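Lysozyme (Enterobacteria phage lambda, PDB 1AM7) cleaves the glycosidic bond between MurNAc and GlcNAc in host peptidoglycan, leaving a 1,6-anhydro bond in MurNAc, and so helps lyse the infected cell. Local coordinates at residues A[42-48]-A[85-91]; A[109-113]-A[150-154]. All coordinates share one frame. Residue numbers count along the deposited sequence, not the author numbering.

Contact 1: residues A[42-48]-A[85-91]; sequences FTDYSDH and DFSPKSQ
A backbone CH-pi contact stands out: His48 CA sits over one face of the Phe86 ring, 4.0 Å from its centroid and 20° off the ring normal. Phe86, chi1 t, points its CB toward residues 42-48. Its CZ is 3.8 Å from His48 CD2, and the two rings meet obliquely, planes at 49°. Phe42, chi1 p, brings its CZ to 3.8 Å from the ring edge at Phe86 CD2. One backbone hydrogen bond joins the segments, Phe86 N to Tyr45 O at 2.7 Å. Beside it Asp85 CA makes a CA-H...O contact with Ser46 O at 3.5 Å. The CA atoms pair Ser46 with Asp85 (4.4 Å) and Asp47 with Phe86 (4.8 Å). Residues 42-48 are irregular loop. Residues 85-87 lead into helix 88-101 through an Asx turn, in which Asp85 OD1 accepts from Ser87 N at 3.0 Å. Ser87 is the N-cap residue. The contact thus joins the start of this helix to the loop before strand 53-56. Tyr45, chi1 m, packs its CD1 4.1 Å from Pro88 CD. Gln91 NE2 donates to Phe86 O at 3.0 Å and also bonds Tyr33 O, while Gln91 OE1 accepts from Arg66 N. His48 NE2 bonds Leu69 O.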
ATOM      1  N   PHE A  42      26.305 -25.757  12.423  1.00 20.90           N
ATOM      2  CA  PHE A  42      25.770 -27.112  12.532  1.00 17.27           C
ATOM      3  C   PHE A  42      26.714 -28.012  11.747  1.00 18.33           C
ATOM      4  O   PHE A  42      27.565 -27.520  11.009  1.00 17.85           O
ATOM      5  CB  PHE A  42      24.297 -27.217  12.064  1.00 16.17           C
ATOM      6  CG  PHE A  42      24.065 -26.908  10.590  1.00 21.78           C
ATOM      7  CD1 PHE A  42      24.135 -27.919   9.627  1.00 20.55           C
ATOM      8  CD2 PHE A  42      23.719 -25.620  10.179  1.00 18.11           C
ATOM      9  CE1 PHE A  42      23.864 -27.649   8.286  1.00 23.19           C
ATOM     10  CE2 PHE A  42      23.444 -25.346   8.842  1.00 14.72           C
ATOM     11  CZ  PHE A  42      23.517 -26.355   7.896  1.00 15.54           C
ATOM     12  N   THR A  43      26.635 -29.322  11.951  1.00 22.47           N
ATOM     13  CA  THR A  43      27.525 -30.232  11.237  1.00 23.87           C
ATOM     14  C   THR A  43      26.802 -31.333  10.496  1.00 26.03           C
ATOM     15  O   THR A  43      27.387 -32.006   9.649  1.00 29.37           O
ATOM     16  CB  THR A  43      28.512 -30.897  12.187  1.00 23.25           C
ATOM     17  OG1 THR A  43      27.779 -31.448  13.287  1.00 28.58           O
ATOM     18  CG2 THR A  43      29.548 -29.879  12.694  1.00 23.04           C
ATOM     19  N   ASP A  44      25.540 -31.548  10.833  1.00 26.37           N
ATOM     20  CA  ASP A  44      24.755 -32.583  10.179  1.00 27.44           C
ATOM     21  C   ASP A  44      24.015 -31.950   9.007  1.00 25.88           C
ATOM     22  O   ASP A  44      23.220 -31.033   9.196  1.00 32.37           O
ATOM     23  CB  ASP A  44      23.785 -33.208  11.186  1.00 28.93           C
ATOM     24  CG  ASP A  44      22.931 -34.289  10.581  1.00 34.97           C
ATOM     25  OD1 ASP A  44      23.336 -34.910   9.569  1.00 44.19           O
ATOM     26  OD2 ASP A  44      21.836 -34.514  11.125  1.00 41.02           O
ATOM     27  N   TYR A  45      24.313 -32.417   7.798  1.00 24.69           N
ATOM     28  CA  TYR A  45      23.704 -31.867   6.591  1.00 22.21           C
ATOM     29  C   TYR A  45      22.515 -32.640   6.055  1.00 24.50           C
ATOM     30  O   TYR A  45      22.053 -32.364   4.949  1.00 27.01           O
ATOM     31  CB  TYR A  45      24.752 -31.741   5.492  1.00 14.95           C
ATOM     32  CG  TYR A  45      25.785 -30.661   5.747  1.00 23.14           C
ATOM     33  CD1 TYR A  45      25.551 -29.339   5.367  1.00 21.29           C
ATOM     34  CD2 TYR A  45      27.007 -30.960   6.346  1.00 23.53           C
ATOM     35  CE1 TYR A  45      26.509 -28.349   5.572  1.00 19.37           C
ATOM     36  CE2 TYR A  45      27.970 -29.970   6.557  1.00 24.30           C
ATOM     37  CZ  TYR A  45      27.717 -28.675   6.161  1.00 22.78           C
ATOM     38  OH  TYR A  45      28.700 -27.715   6.305  1.00 32.17           O
ATOM     39  N   SER A  46      22.014 -33.612   6.811  1.00 23.15           N
ATOM     40  CA  SER A  46      20.881 -34.397   6.331  1.00 26.10           C
ATOM     41  C   SER A  46      19.556 -33.635   6.363  1.00 24.99           C
ATOM     42  O   SER A  46      18.601 -34.004   5.674  1.00 22.59           O
ATOM     43  CB  SER A  46      20.772 -35.715   7.108  1.00 33.89           C
ATOM     44  OG  SER A  46      20.735 -35.482   8.505  1.00 34.01           O
ATOM     45  N   ASP A  47      19.501 -32.560   7.147  1.00 22.31           N
ATOM     46  CA  ASP A  47      18.292 -31.758   7.223  1.00 23.74           C
ATOM     47  C   ASP A  47      18.595 -30.363   7.772  1.00 23.10           C
ATOM     48  O   ASP A  47      19.688 -30.099   8.273  1.00 23.10           O
ATOM     49  CB  ASP A  47      17.247 -32.461   8.110  1.00 21.41           C
ATOM     50  CG  ASP A  47      15.821 -31.933   7.895  1.00 27.55           C
ATOM     51  OD1 ASP A  47      15.521 -31.285   6.859  1.00 29.25           O
ATOM     52  OD2 ASP A  47      14.983 -32.183   8.775  1.00 30.70           O
ATOM     53  N   HIS A  48      17.644 -29.455   7.576  1.00 22.35           N
ATOM     54  CA  HIS A  48      17.725 -28.089   8.079  1.00 21.81           C
ATOM     55  C   HIS A  48      17.840 -28.277   9.590  1.00 20.27           C
ATOM     56  O   HIS A  48      17.137 -29.102  10.158  1.00 24.35           O
ATOM     57  CB  HIS A  48      16.411 -27.390   7.719  1.00 20.07           C
ATOM     58  CG  HIS A  48      16.378 -25.929   8.031  1.00 17.87           C
ATOM     59  ND1 HIS A  48      16.228 -25.444   9.308  1.00 19.75           N
ATOM     60  CD2 HIS A  48      16.416 -24.847   7.219  1.00 17.46           C
ATOM     61  CE1 HIS A  48      16.178 -24.125   9.276  1.00 20.09           C
ATOM     62  NE2 HIS A  48      16.288 -23.740   8.019  1.00 18.07           N
ATOM     63  N   ASP A  85      18.566 -34.085   1.159  1.00 23.37           N
ATOM     64  CA  ASP A  85      19.377 -33.583   2.262  1.00 19.73           C
ATOM     65  C   ASP A  85      19.492 -32.060   2.194  1.00 17.13           C
ATOM     66  O   ASP A  85      18.999 -31.434   1.240  1.00 16.88           O
ATOM     67  CB  ASP A  85      20.778 -34.238   2.249  1.00 21.62           C
ATOM     68  CG  ASP A  85      21.549 -33.982   0.947  1.00 23.39           C
ATOM     69  OD1 ASP A  85      21.526 -32.846   0.436  1.00 23.89           O
ATOM     70  OD2 ASP A  85      22.203 -34.911   0.433  1.00 27.18           O
ATOM     71  N   PHE A  86      20.158 -31.483   3.189  1.00 12.40           N
ATOM     72  CA  PHE A  86      20.382 -30.047   3.271  1.00 13.00           C
ATOM     73  C   PHE A  86      21.875 -29.780   2.976  1.00 14.80           C
ATOM     74  O   PHE A  86      22.494 -28.908   3.601  1.00 14.74           O
ATOM     75  CB  PHE A  86      20.011 -29.563   4.681  1.00 15.01           C
ATOM     76  CG  PHE A  86      19.787 -28.061   4.791  1.00 15.85           C
ATOM     77  CD1 PHE A  86      18.877 -27.408   3.965  1.00 12.37           C
ATOM     78  CD2 PHE A  86      20.499 -27.304   5.717  1.00 14.88           C
ATOM     79  CE1 PHE A  86      18.685 -26.024   4.058  1.00 13.28           C
ATOM     80  CE2 PHE A  86      20.312 -25.920   5.817  1.00 10.51           C
ATOM     81  CZ  PHE A  86      19.410 -25.281   4.989  1.00 11.52           C
ATOM     82  N   SER A  87      22.450 -30.536   2.035  1.00 14.88           N
ATOM     83  CA  SER A  87      23.863 -30.381   1.653  1.00 18.48           C
ATOM     84  C   SER A  87      24.054 -29.075   0.866  1.00 19.26           C
ATOM     85  O   SER A  87      23.076 -28.488   0.373  1.00 15.51           O
ATOM     86  CB  SER A  87      24.313 -31.561   0.777  1.00 17.46           C
ATOM     87  OG  SER A  87      23.694 -31.513  -0.510  1.00 12.40           O
ATOM     88  N   PRO A  88      25.314 -28.602   0.740  1.00 18.86           N
ATOM     89  CA  PRO A  88      25.567 -27.368  -0.005  1.00 16.71           C
ATOM     90  C   PRO A  88      24.882 -27.359  -1.366  1.00 15.67           C
ATOM     91  O   PRO A  88      24.297 -26.348  -1.735  1.00 15.44           O
ATOM     92  CB  PRO A  88      27.093 -27.343  -0.106  1.00 14.26           C
ATOM     93  CG  PRO A  88      27.474 -27.873   1.245  1.00  9.59           C
ATOM     94  CD  PRO A  88      26.554 -29.074   1.387  1.00 16.14           C
ATOM     95  N   LYS A  89      24.934 -28.476  -2.094  1.00 14.56           N
ATOM     96  CA  LYS A  89      24.284 -28.558  -3.402  1.00 14.55           C
ATOM     97  C   LYS A  89      22.773 -28.298  -3.279  1.00 17.86           C
ATOM     98  O   LYS A  89      22.177 -27.607  -4.110  1.00 14.41           O
ATOM     99  CB  LYS A  89      24.470 -29.938  -4.032  1.00 18.32           C
ATOM    100  CG  LYS A  89      23.623 -30.140  -5.293  1.00 19.66           C
ATOM    101  CD  LYS A  89      23.872 -31.472  -6.009  1.00 27.62           C
ATOM    102  CE  LYS A  89      23.601 -31.296  -7.525  1.00 35.79           C
ATOM    103  NZ  LYS A  89      23.369 -32.538  -8.344  1.00 37.84           N
ATOM    104  N   SER A  90      22.146 -28.887  -2.263  1.00 14.86           N
ATOM    105  CA  SER A  90      20.718 -28.702  -2.053  1.00 15.35           C
ATOM    106  C   SER A  90      20.404 -27.239  -1.709  1.00 18.04           C
ATOM    107  O   SER A  90      19.402 -26.671  -2.172  1.00 16.71           O
ATOM    108  CB  SER A  90      20.220 -29.609  -0.931  1.00 11.40           C
ATOM    109  OG  SER A  90      20.264 -30.961  -1.320  1.00 20.67           O
ATOM    110  N   GLN A  91      21.265 -26.629  -0.901  1.00 16.50           N
ATOM    111  CA  GLN A  91      21.070 -25.237  -0.518  1.00 16.60           C
ATOM    112  C   GLN A  91      21.134 -24.323  -1.735  1.00 15.38           C
ATOM    113  O   GLN A  91      20.297 -23.430  -1.874  1.00 14.00           O
ATOM    114  CB  GLN A  91      22.086 -24.817   0.534  1.00 12.34           C
ATOM    115  CG  GLN A  91      21.898 -25.529   1.849  1.00 12.80           C
ATOM    116  CD  GLN A  91      22.891 -25.082   2.878  1.00 13.70           C
ATOM    117  OE1 GLN A  91      23.200 -23.900   2.956  1.00 17.44           O
ATOM    118  NE2 GLN A  91      23.401 -26.019   3.682  1.00 10.11           N
TER

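Contact 2: residues A[109-113]-A[150-154]; sequences DRGDI and GGTVR
Arg154 N donates to Gly111 O at 3.0 Å, with an N-H...O angle of 161°. This is the one hydrogen bond between the segments. It is made at a Schellman motif: Gly111 ends helix 105-110 with positive phi (95/9). Gly150 ends helix 135-148 in the same way (99/3), and residues 151-153 then run on in an extended conformation, with Arg154 the last residue modelled. The contact therefore joins the connection between helices 105-110 and 113-120 to the C-terminal tail.

A salt-bridge network lies beside the bond. Arg110 NH1 donates to Asp112 OD2 at 2.9 Å. Asp112 OD1 forms a long ion pair with Arg154 NE at 3.9 Å, and Arg154 CD comes to 3.2 Å from the same OD1. Arg154 is poorly ordered, so this outer part is less certain. Asp112, chi1 m, is the centre of an inverse gamma turn, with Ile113 N weakly bonded to Gly111 O at 3.0 Å. It is the N-cap residue of helix 113-120, but its side chain makes no capping bond.

Gly111 and Val153 pair most closely, CA to CA 4.3 Å. Gly111 CA is 3.5 Å from Thr152 O. A CB there would crowd Thr152 O and Arg154 N, and the backbone angles alone already call for glycine. Thr152 N bonds Gln7 OE1. Further in, Ile113 and Val153 both touch Ile143 of helix 135-148. Val153 has chi1 t and Ile113 has chi1 and chi2 both m; Ile113 CG1 lies 4.3 Å from Val153 CG2.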
ATOM      1  N   ASP A 109      21.892 -13.486 -15.720  1.00 14.66           N
ATOM      2  CA  ASP A 109      22.642 -13.940 -16.868  1.00 14.97           C
ATOM      3  C   ASP A 109      23.115 -12.795 -17.744  1.00 21.31           C
ATOM      4  O   ASP A 109      24.257 -12.815 -18.220  1.00 24.60           O
ATOM      5  CB  ASP A 109      21.798 -14.884 -17.720  1.00 16.81           C
ATOM      6  CG  ASP A 109      21.605 -16.244 -17.085  1.00 19.46           C
ATOM      7  OD1 ASP A 109      22.351 -16.600 -16.151  1.00 15.53           O
ATOM      8  OD2 ASP A 109      20.702 -16.969 -17.547  1.00 21.44           O
ATOM      9  N   ARG A 110      22.254 -11.804 -17.976  1.00 21.60           N
ATOM     10  CA  ARG A 110      22.638 -10.681 -18.830  1.00 25.50           C
ATOM     11  C   ARG A 110      23.465  -9.581 -18.149  1.00 25.00           C
ATOM     12  O   ARG A 110      23.974  -8.686 -18.818  1.00 26.94           O
ATOM     13  CB  ARG A 110      21.424 -10.089 -19.563  1.00 27.24           C
ATOM     14  CG  ARG A 110      20.574  -9.149 -18.759  1.00 37.21           C
ATOM     15  CD  ARG A 110      19.462  -8.542 -19.610  1.00 47.45           C
ATOM     16  NE  ARG A 110      18.222  -9.320 -19.585  1.00 52.97           N
ATOM     17  CZ  ARG A 110      17.125  -8.985 -18.900  1.00 53.99           C
ATOM     18  NH1 ARG A 110      17.086  -7.878 -18.159  1.00 49.86           N
ATOM     19  NH2 ARG A 110      16.041  -9.749 -18.982  1.00 59.01           N
ATOM     20  N   GLY A 111      23.608  -9.645 -16.827  1.00 24.00           N
ATOM     21  CA  GLY A 111      24.383  -8.634 -16.126  1.00 20.31           C
ATOM     22  C   GLY A 111      23.608  -7.463 -15.534  1.00 21.03           C
ATOM     23  O   GLY A 111      24.217  -6.506 -15.060  1.00 24.00           O
ATOM     24  N   ASP A 112      22.279  -7.529 -15.526  1.00 19.36           N
ATOM     25  CA  ASP A 112      21.463  -6.463 -14.946  1.00 20.98           C
ATOM     26  C   ASP A 112      21.288  -6.790 -13.474  1.00 20.84           C
ATOM     27  O   ASP A 112      20.188  -7.115 -13.012  1.00 22.11           O
ATOM     28  CB  ASP A 112      20.100  -6.381 -15.645  1.00 27.60           C
ATOM     29  CG  ASP A 112      20.180  -5.713 -17.010  1.00 36.86           C
ATOM     30  OD1 ASP A 112      21.060  -4.846 -17.202  1.00 42.42           O
ATOM     31  OD2 ASP A 112      19.361  -6.047 -17.894  1.00 39.47           O
ATOM     32  N   ILE A 113      22.382  -6.687 -12.734  1.00 18.38           N
ATOM     33  CA  ILE A 113      22.392  -7.026 -11.315  1.00 20.85           C
ATOM     34  C   ILE A 113      21.534  -6.154 -10.404  1.00 22.95           C
ATOM     35  O   ILE A 113      20.888  -6.668  -9.485  1.00 25.99           O
ATOM     36  CB  ILE A 113      23.848  -7.135 -10.798  1.00 21.85           C
ATOM     37  CG1 ILE A 113      24.627  -8.069 -11.729  1.00 22.10           C
ATOM     38  CG2 ILE A 113      23.893  -7.696  -9.379  1.00 20.36           C
ATOM     39  CD1 ILE A 113      23.911  -9.371 -12.028  1.00 13.32           C
ATOM     40  N   GLY A 150      33.712 -12.735  -9.894  1.00 23.58           N
ATOM     41  CA  GLY A 150      33.852 -13.082 -11.298  1.00 21.53           C
ATOM     42  C   GLY A 150      32.662 -12.758 -12.185  1.00 26.10           C
ATOM     43  O   GLY A 150      32.672 -13.089 -13.376  1.00 28.48           O
ATOM     44  N   GLY A 151      31.633 -12.127 -11.622  1.00 27.97           N
ATOM     45  CA  GLY A 151      30.467 -11.779 -12.412  1.00 26.78           C
ATOM     46  C   GLY A 151      30.715 -10.541 -13.258  1.00 28.21           C
ATOM     47  O   GLY A 151      31.537  -9.697 -12.899  1.00 26.55           O
ATOM     48  N   THR A 152      30.021 -10.439 -14.390  1.00 29.23           N
ATOM     49  CA  THR A 152      30.162  -9.290 -15.273  1.00 28.77           C
ATOM     50  C   THR A 152      28.860  -8.498 -15.237  1.00 28.46           C
ATOM     51  O   THR A 152      27.776  -9.073 -15.318  1.00 27.24           O
ATOM     52  CB  THR A 152      30.497  -9.731 -16.710  1.00 28.07           C
ATOM     53  OG1 THR A 152      29.543 -10.702 -17.139  1.00 37.11           O
ATOM     54  CG2 THR A 152      31.878 -10.376 -16.762  1.00 35.13           C
ATOM     55  N   VAL A 153      28.970  -7.201 -14.985  1.00 29.60           N
ATOM     56  CA  VAL A 153      27.814  -6.310 -14.926  1.00 32.04           C
ATOM     57  C   VAL A 153      27.678  -5.602 -16.274  1.00 38.88           C
ATOM     58  O   VAL A 153      28.672  -5.438 -16.982  1.00 43.24           O
ATOM     59  CB  VAL A 153      28.014  -5.261 -13.819  1.00 28.61           C
ATOM     60  CG1 VAL A 153      26.804  -4.345 -13.718  1.00 31.95           C
ATOM     61  CG2 VAL A 153      28.265  -5.948 -12.497  1.00 32.51           C
ATOM     62  N   ARG A 154      26.454  -5.228 -16.638  1.00 45.35           N
ATOM     63  CA  ARG A 154      26.177  -4.514 -17.892  1.00 54.29           C
ATOM     64  C   ARG A 154      26.119  -2.980 -17.665  1.00 58.45           C
ATOM     65  O   ARG A 154      25.409  -2.549 -16.724  1.00 61.07           O
ATOM     66  CB  ARG A 154      24.849  -4.988 -18.492  1.00 56.65           C
ATOM     67  CG  ARG A 154      24.249  -4.026 -19.516  1.00 67.67           C
ATOM     68  CD  ARG A 154      22.815  -4.381 -19.890  1.00 74.43           C
ATOM     69  NE  ARG A 154      22.735  -5.655 -20.600  1.00 85.48           N
ATOM     70  CZ  ARG A 154      23.111  -5.840 -21.867  1.00 93.68           C
ATOM     71  NH1 ARG A 154      23.602  -4.828 -22.581  1.00 96.51           N
ATOM     72  NH2 ARG A 154      22.990  -7.041 -22.430  1.00 96.25           N
TER

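Contacts 1 and 2 lie on opposite sides of the chain's centre. Their centres are 29 Å apart and their nearest atoms about 16 Å, so they do not touch. They come in series: contact 1 closes before contact 2 opens. Helix 88-101 begins in contact 1. Helix 105-110 follows it and ends in contact 2. Contact 1 joins the helical part to the loop leading to the small antiparallel sheet, strands 53-56 and 59-61. Contact 2 joins the turn between helices 105-110 and 113-120 to the C-terminal tail that follows helix 135-148. Contact 1 is the nearer to the active site, with the Gln91 side chain about 10 Å from that of catalytic Glu19. Contact 2 lies away from it.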